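Local coordinates for protein 6-phosphogluconolactonase (Shewanella baltica, PDB 3NWP) that probably hydrolyses 6-phosphogluconolactone to 6-phosphogluconate, the lactone-opening step of the pentose phosphate pathway, at residues D131-G136 and S181-S186; A218-A221 and P226-V229. All blocks are in the same frame, centred on the assembly; numbering follows the deposited sequence.

Contact 1 and contact 2 follow one another along the chain, the first closing before the second opens, with their centres about 10 Å apart. Each lays a short helix, 180-184 or 217-220, against a strand of the same sheet. Strands 132-135 and 227-232 run parallel and both pair with strand 189-194, which stands between them and carries Ile-189 beneath both contacts. The two also meet directly: Leu-135 CD1 of contact 1 lies 3.8 Å from Val-219 CG2 of contact 2. The two contacts therefore adjoin on one side of the sheet, over three parallel strands of the Rossmann-like core, nearer the chain centre at contact 1 than at contact 2.

Contact 1: residues D131-G136 and S181-S186; sequences DVVVLG and SAILNS
Val-133 faces Ile-183 and Ser-186 with the two branches of its isopropyl group, joining a parallel strand of the Rossmann-like sheet to the short helix 180-184. That helix lies late in the long connection, which also includes strands 163-166 and 175-178, that leads from strand 132-135 to its parallel neighbour 189-194. CG1 of Val-133 comes within 3.9 Å of Ile-183 CD1, and the two side chains meet at about a right angle. The other branch, CG2, rests 3.8 Å from Ser-186 CB, just beyond the helix. With chi1 at 174°, Val-133 sets CG1 opposite its backbone N and leaves CG2 beside that nitrogen, which aims the two methyls at different partners. Ile-183 answers with a bent chain: chi1 and chi2 both lie near -70°, and the bends bring its CD1 end closer to the strand than its CB direction alone would suggest. Two residues along the strand, on the same face, Leu-135 CD1 approaches Ile-183 CG2 more loosely, at 4.3 Å.

Strands 39-43 and 189-194 flank this strand on its two edges, and Ile-189 touches both Val-133 and Leu-135. On the other face, Val-132 and Val-134 pack against helix 14-36. Next to Val-132, Asp-131 OD1 forms salt bridges with Arg-36 and with Arg-187, the residue after Ser-186.

The helix exit is shaped by an inverse gamma turn centred on Asn-185, which swings Ser-186 back toward Val-133. Ser-186 has two conformers, so its hydrogen bond may not be held all the time; in the one described here, OG donates to Ile-183 O at 2.7 Å, lying in the carbonyl plane with a C=O...OG angle of 155°.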
loop_
_atom_site.group_PDB
_atom_site.type_symbol
_atom_site.label_atom_id
_atom_site.label_comp_id
_atom_site.label_asym_id
_atom_site.label_seq_id
_atom_site.Cartn_x
_atom_site.Cartn_y
_atom_site.Cartn_z
ATOM N N ASP A 131 1.095 -9.483 -6.529
ATOM C CA ASP A 131 2.448 -10.004 -6.356
ATOM C C ASP A 131 3.228 -9.274 -5.272
ATOM O O ASP A 131 3.946 -9.899 -4.463
ATOM C CB ASP A 131 3.202 -9.965 -7.657
ATOM C CG ASP A 131 2.536 -10.879 -8.687
ATOM O OD1 ASP A 131 2.449 -12.109 -8.415
ATOM O OD2 ASP A 131 1.976 -10.380 -9.688
ATOM N N VAL A 132 3.102 -7.949 -5.243
ATOM C CA VAL A 132 3.817 -7.116 -4.258
ATOM C C VAL A 132 2.880 -5.996 -3.768
ATOM O O VAL A 132 2.226 -5.325 -4.597
ATOM C CB VAL A 132 5.058 -6.479 -4.861
ATOM C CG1 VAL A 132 5.731 -5.559 -3.817
ATOM C CG2 VAL A 132 6.075 -7.530 -5.317
ATOM N N VAL A 133 2.766 -5.846 -2.465
ATOM C CA VAL A 133 2.036 -4.736 -1.837
ATOM C C VAL A 133 2.994 -3.969 -0.986
ATOM O O VAL A 133 3.684 -4.539 -0.126
ATOM C CB VAL A 133 0.910 -5.277 -0.964
ATOM C CG1 VAL A 133 0.194 -4.156 -0.167
ATOM C CG2 VAL A 133 -0.106 -6.051 -1.808
ATOM N N VAL A 134 3.046 -2.646 -1.158
ATOM C CA VAL A 134 3.918 -1.752 -0.393
ATOM C C VAL A 134 3.012 -0.864 0.452
ATOM O O VAL A 134 2.178 -0.124 -0.075
ATOM C CB VAL A 134 4.812 -0.900 -1.273
ATOM C CG1 VAL A 134 5.834 -0.134 -0.365
ATOM C CG2 VAL A 134 5.535 -1.765 -2.334
ATOM N N LEU A 135 3.137 -1.012 1.771
ATOM C CA LEU A 135 2.366 -0.302 2.757
ATOM C C LEU A 135 3.164 0.769 3.536
ATOM O O LEU A 135 4.407 0.661 3.662
ATOM C CB LEU A 135 1.721 -1.297 3.754
ATOM C CG LEU A 135 0.780 -2.346 3.166
ATOM C CD1 LEU A 135 0.259 -3.198 4.389
ATOM C CD2 LEU A 135 -0.395 -1.625 2.475
ATOM N N GLY A 136 2.439 1.706 4.120
ATOM C CA GLY A 136 2.964 2.588 5.141
ATOM C C GLY A 136 2.161 2.413 6.407
ATOM O O GLY A 136 1.206 1.627 6.478
ATOM N N SER A 181 -9.160 -8.115 3.028
ATOM C CA SER A 181 -9.175 -9.338 2.244
ATOM C C SER A 181 -8.378 -9.166 0.943
ATOM O O SER A 181 -7.625 -10.074 0.532
ATOM C CB SER A 181 -10.606 -9.820 1.983
ATOM O OG SER A 181 -11.329 -8.861 1.308
ATOM N N ALA A 182 -8.499 -8.003 0.305
ATOM C CA ALA A 182 -7.723 -7.722 -0.928
ATOM C C ALA A 182 -6.226 -7.637 -0.634
ATOM O O ALA A 182 -5.394 -8.212 -1.351
ATOM C CB ALA A 182 -8.189 -6.389 -1.573
ATOM N N ILE A 183 -5.861 -6.891 0.392
ATOM C CA ILE A 183 -4.416 -6.652 0.733
ATOM C C ILE A 183 -3.756 -7.949 1.131
ATOM O O ILE A 183 -2.588 -8.188 0.764
ATOM C CB ILE A 183 -4.294 -5.576 1.830
ATOM C CG1 ILE A 183 -4.640 -4.194 1.301
ATOM C CG2 ILE A 183 -2.908 -5.544 2.572
ATOM C CD1 ILE A 183 -3.668 -3.576 0.242
ATOM N N LEU A 184 -4.436 -8.788 1.910
ATOM C CA LEU A 184 -3.841 -10.069 2.357
ATOM C C LEU A 184 -3.846 -11.143 1.300
ATOM O O LEU A 184 -3.026 -12.090 1.435
ATOM C CB LEU A 184 -4.507 -10.553 3.643
ATOM C CG LEU A 184 -4.250 -9.714 4.866
ATOM C CD1 LEU A 184 -4.955 -10.379 6.058
ATOM C CD2 LEU A 184 -2.713 -9.441 5.182
ATOM N N ASN A 185 -4.605 -10.959 0.218
ATOM C CA ASN A 185 -4.551 -11.893 -0.930
ATOM C C ASN A 185 -3.417 -11.428 -1.845
ATOM O O ASN A 185 -3.617 -10.900 -2.923
ATOM C CB ASN A 185 -5.869 -11.987 -1.689
ATOM C CG ASN A 185 -5.866 -13.134 -2.709
ATOM O OD1 ASN A 185 -5.158 -14.141 -2.531
ATOM N ND2 ASN A 185 -6.597 -12.957 -3.771
ATOM N N SER A 186 -2.229 -11.613 -1.295
ATOM C CA SER A 186 -1.007 -11.140 -1.888
ATOM C C SER A 186 0.070 -12.127 -1.528
ATOM O O SER A 186 -0.036 -12.920 -0.584
ATOM C CB SER A 186 -0.644 -9.759 -1.356
ATOM O OG SER A 186 -0.537 -9.763 0.047
#

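Contact 2: residues A218-A221 and P226-V229; sequences AVLA and PVDV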
loop_
_atom_site.group_PDB
_atom_site.type_symbol
_atom_site.label_atom_id
_atom_site.label_comp_id
_atom_site.label_asym_id
_atom_site.label_seq_id
_atom_site.Cartn_x
_atom_site.Cartn_y
_atom_site.Cartn_z
ATOM N N ALA A 218 -3.509 -5.908 11.658
ATOM C CA ALA A 218 -4.147 -6.908 10.815
ATOM C C ALA A 218 -3.194 -7.524 9.800
ATOM O O ALA A 218 -3.327 -8.691 9.443
ATOM C CB ALA A 218 -5.397 -6.327 10.109
ATOM N N VAL A 219 -2.191 -6.738 9.402
ATOM C CA VAL A 219 -1.103 -7.182 8.535
ATOM C C VAL A 219 0.030 -7.861 9.333
ATOM O O VAL A 219 0.485 -8.939 8.971
ATOM C CB VAL A 219 -0.547 -5.992 7.736
ATOM C CG1 VAL A 219 0.739 -6.353 7.007
ATOM C CG2 VAL A 219 -1.621 -5.493 6.723
ATOM N N LEU A 220 0.368 -7.270 10.475
ATOM C CA LEU A 220 1.519 -7.790 11.275
ATOM C C LEU A 220 1.230 -9.069 12.007
ATOM O O LEU A 220 2.156 -9.854 12.229
ATOM C CB LEU A 220 1.986 -6.761 12.276
ATOM C CG LEU A 220 2.455 -5.410 11.703
ATOM C CD1 LEU A 220 2.912 -4.417 12.772
ATOM C CD2 LEU A 220 3.547 -5.595 10.596
ATOM N N ALA A 221 -0.028 -9.288 12.380
ATOM C CA ALA A 221 -0.368 -10.406 13.264
ATOM C C ALA A 221 -0.601 -11.690 12.517
ATOM O O ALA A 221 -0.521 -12.782 13.118
ATOM C CB ALA A 221 -1.555 -10.049 14.141
ATOM N N PRO A 226 3.755 -13.247 3.740
ATOM C CA PRO A 226 4.995 -12.665 4.222
ATOM C C PRO A 226 4.941 -11.160 4.291
ATOM O O PRO A 226 4.477 -10.520 3.333
ATOM C CB PRO A 226 6.025 -13.073 3.173
ATOM C CG PRO A 226 5.423 -14.324 2.577
ATOM C CD PRO A 226 3.986 -14.092 2.568
ATOM N N VAL A 227 5.456 -10.614 5.383
ATOM C CA VAL A 227 5.565 -9.192 5.585
ATOM C C VAL A 227 6.996 -8.886 5.992
ATOM O O VAL A 227 7.519 -9.404 6.995
ATOM C CB VAL A 227 4.640 -8.715 6.727
ATOM C CG1 VAL A 227 4.846 -7.206 6.970
ATOM C CG2 VAL A 227 3.217 -8.992 6.404
ATOM N N ASP A 228 7.666 -8.030 5.220
ATOM C CA ASP A 228 9.023 -7.625 5.544
ATOM C C ASP A 228 8.970 -6.113 5.903
ATOM O O ASP A 228 8.503 -5.273 5.085
ATOM C CB ASP A 228 9.983 -7.787 4.388
ATOM C CG ASP A 228 10.283 -9.254 4.051
ATOM O OD1 ASP A 228 9.423 -10.139 4.145
ATOM O OD2 ASP A 228 11.436 -9.485 3.628
ATOM N N VAL A 229 9.430 -5.747 7.090
ATOM C CA VAL A 229 9.453 -4.346 7.512
ATOM C C VAL A 229 10.820 -3.747 7.248
ATOM O O VAL A 229 11.861 -4.316 7.620
ATOM C CB VAL A 229 9.154 -4.250 9.018
ATOM C CG1 VAL A 229 9.216 -2.774 9.502
ATOM C CG2 VAL A 229 7.785 -4.938 9.338
#
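Val-227 presents both methyls to the helical turn of Val-219 and Leu-220, where helix 217-220 closes a beta-alpha-beta crossover from strand 189-194 to its parallel neighbour 227-232. Only four residues separate the two segments; the side chains that meet are all apolar, and no hydrogen bond crosses the contact. The CG2 bump of Val-227 fits a shallow hollow on Val-219, with the CG1 methyl and the carbonyl O as its walls, each 3.7 Å away. Its other methyl, CG1, enters the dip between the two helix side chains, 4.2 Å from both Val-219 CG1 and Leu-220 CD2. Val-219 CG1 thus sits over the fork of the valine, and the two side chains cross at about a right angle.

The CD2 methyl of Leu-220 is the bump in the other direction. CG lies opposite the carbonyl carbon of Leu-220 (chi1 -59°) and CD1 continues the extended chain, while the side branch CD2 turns toward Val-227 and Val-229, alternate residues on one face of the strand. Val-229 CG2 meets Leu-220 CD2 at 4.5 Å, a light touch. An alanine in place of Val-227 would lose both methyls and would probably leave a gap under Val-219 CG1, with Leu-220 CD2 lacking its nearer strand partner.

Beyond the pair, Ile-189 of the adjoining strand touches both Val-219 and Val-227, while Tyr-202 of helix 196-206 covers Leu-220 and Val-229. A glycerol, probably from the crystallisation liquor, lies beside Val-227, whose backbone N is hydrogen-bonded to its O1.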